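Local coordinates for Hydrogenase/urease nickel incorporation protein HypB (Helicobacter pylori, PDB 4LPS) that acts as a metal-binding GTPase required to insert nickel into [NiFe] hydrogenases and also needed for the maturation of urease, at residues V76-G79 / R85-D88. Residues are numbered along the deposited sequence; the frame is centred on the assembly and turned at random.
Sequences VVEG and RDAD. With MG (magnesium ion), chain C.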
ATOM      1  N   VAL A  76       3.163  -5.540   9.214  1.00 13.33           N
ATOM      2  CA  VAL A  76       3.628  -5.198   7.877  1.00 12.69           C
ATOM      3  C   VAL A  76       4.444  -6.307   7.215  1.00 14.86           C
ATOM      4  O   VAL A  76       5.263  -6.970   7.855  1.00 15.20           O
ATOM      5  CB  VAL A  76       4.476  -3.898   7.907  1.00 12.49           C
ATOM      6  CG1 VAL A  76       4.981  -3.543   6.516  1.00 12.01           C
ATOM      7  CG2 VAL A  76       3.665  -2.743   8.474  1.00 12.62           C
ATOM      8  N   VAL A  77       4.185  -6.513   5.929  1.00 14.45           N
ATOM      9  CA  VAL A  77       5.062  -7.305   5.083  1.00 13.84           C
ATOM     10  C   VAL A  77       5.791  -6.358   4.128  1.00 13.57           C
ATOM     11  O   VAL A  77       5.157  -5.651   3.341  1.00 15.21           O
ATOM     12  CB  VAL A  77       4.280  -8.369   4.290  1.00 13.22           C
ATOM     13  CG1 VAL A  77       5.127  -8.917   3.163  1.00 14.57           C
ATOM     14  CG2 VAL A  77       3.826  -9.495   5.210  1.00 13.49           C
ATOM     15  N   GLU A  78       7.120  -6.338   4.209  1.00 13.12           N
ATOM     16  CA  GLU A  78       7.928  -5.398   3.433  1.00 14.96           C
ATOM     17  C   GLU A  78       8.569  -6.065   2.232  1.00 14.60           C
ATOM     18  O   GLU A  78       9.201  -7.115   2.365  1.00 14.09           O
ATOM     19  CB  GLU A  78       9.027  -4.780   4.303  1.00 16.85           C
ATOM     20  CG  GLU A  78       8.585  -3.601   5.147  1.00 21.61           C
ATOM     21  CD  GLU A  78       8.359  -2.350   4.328  1.00 23.35           C
ATOM     22  OE1 GLU A  78       7.816  -1.377   4.884  1.00 26.53           O
ATOM     23  OE2 GLU A  78       8.731  -2.333   3.133  1.00 21.65           O
ATOM     24  N   GLY A  79       8.392  -5.467   1.057  1.00 13.24           N
ATOM     25  CA  GLY A  79       9.016  -5.986  -0.144  1.00 14.90           C
ATOM     26  C   GLY A  79      10.139  -5.103  -0.655  1.00 17.30           C
ATOM     27  O   GLY A  79       9.914  -3.959  -1.051  1.00 19.31           O
ATOM     28  N   ARG A  85      16.119  -2.392   5.613  1.00 20.89           N
ATOM     29  CA  ARG A  85      16.122  -0.989   6.012  1.00 22.31           C
ATOM     30  C   ARG A  85      14.713  -0.502   6.347  1.00 19.88           C
ATOM     31  O   ARG A  85      14.516   0.150   7.371  1.00 18.47           O
ATOM     32  CB  ARG A  85      16.761  -0.106   4.932  1.00 20.80           C
ATOM     33  CG  ARG A  85      18.281   0.036   5.077  1.00 22.13           C
ATOM     34  CD  ARG A  85      18.973   0.485   3.798  1.00 19.85           C
ATOM     35  NE  ARG A  85      20.413   0.646   4.008  1.00 21.32           N
ATOM     36  CZ  ARG A  85      21.223   1.326   3.200  0.53 23.81           C
ATOM     37  NH1 ARG A  85      20.741   1.921   2.117  1.00 22.18           N
ATOM     38  NH2 ARG A  85      22.516   1.416   3.478  1.00 25.37           N
ATOM     39  N   ASP A  86      13.742  -0.800   5.489  1.00 17.41           N
ATOM     40  CA  ASP A  86      12.369  -0.379   5.749  1.00 15.50           C
ATOM     41  C   ASP A  86      11.773  -1.119   6.949  1.00 16.05           C
ATOM     42  O   ASP A  86      11.115  -0.512   7.793  1.00 19.01           O
ATOM     43  CB  ASP A  86      11.494  -0.577   4.510  1.00 16.84           C
ATOM     44  CG  ASP A  86      11.899   0.328   3.364  1.00 18.34           C
ATOM     45  OD1 ASP A  86      12.449   1.416   3.635  1.00 23.18           O
ATOM     46  OD2 ASP A  86      11.657  -0.039   2.194  1.00 19.46           O
ATOM     47  N   ALA A  87      12.001  -2.427   7.018  1.00 15.76           N
ATOM     48  CA  ALA A  87      11.460  -3.247   8.098  1.00 15.15           C
ATOM     49  C   ALA A  87      11.991  -2.800   9.456  1.00 16.91           C
ATOM     50  O   ALA A  87      11.252  -2.768  10.442  1.00 19.71           O
ATOM     51  CB  ALA A  87      11.781  -4.715   7.862  1.00 15.12           C
ATOM     52  N   ASP A  88      13.278  -2.472   9.499  1.00 17.21           N
ATOM     53  CA  ASP A  88      13.914  -1.988  10.721  1.00 19.04           C
ATOM     54  C   ASP A  88      13.341  -0.654  11.192  1.00 20.69           C
ATOM     55  O   ASP A  88      13.103  -0.469  12.385  1.00 21.85           O
ATOM     56  CB  ASP A  88      15.426  -1.856  10.527  1.00 21.91           C
ATOM     57  CG  ASP A  88      16.149  -3.180  10.660  1.00 24.99           C
ATOM     58  OD1 ASP A  88      15.602  -4.096  11.309  1.00 27.21           O
ATOM     59  OD2 ASP A  88      17.272  -3.300  10.123  1.00 27.04           O
TER
HETATM   60 MG    MG C 301      10.130   2.022   1.820  1.00 19.55          MG
HETATM   61  O   HOH W   1      11.941   3.355   2.084  1.00 20.83           O
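The CB methylene of Asp86 sits over one face of the Glu78 carboxylate, 3.6 Å from Glu78 CD and nearly straight above it, while a magnesium ion lies over one face of the Asp86 carboxylate, bound by Asp86 OD2 at a long 2.6 Å. The two carboxylates are tilted 50° apart, and the nearest oxygens, Glu78 OE2 and Asp86 OD2, stay 3.8 Å apart. No hydrogen bond joins the two acids. In Glu78, chi1 (-83°) sets CG beside the backbone N and against Ala87, whose CB is 4.3 Å from Glu78 CG; the bend at chi2 (-73°) then brings the carboxylate under Asp86 CB. Glutamate is long enough to span from strand to helix, giving methylene to Ala87 and a carboxylate face to Asp86. Alanine suits this first turn, since one methyl packs against strand 74-80 and Gln99 of strand 97-101 without holding the helix off.

Asp86 has a short side chain that keeps its carboxylate close to the helix start. A magnesium-bound water appears to donate to Asp86 OD1. Thr60 and Glu135 are further ligands. Buried Glu78 does not reach the metal but touches Asp86 and Thr60 and lies close to Glu135, a second-shell position; the cation probably offsets part of this gathered negative charge. Strand 74-80, helix 85-91 and strand 97-101 form a beta-alpha-beta unit, and an acid in the helix's first turn serving magnesium beside GDP fits the G domain of a SIMIBI-class P-loop GTPase.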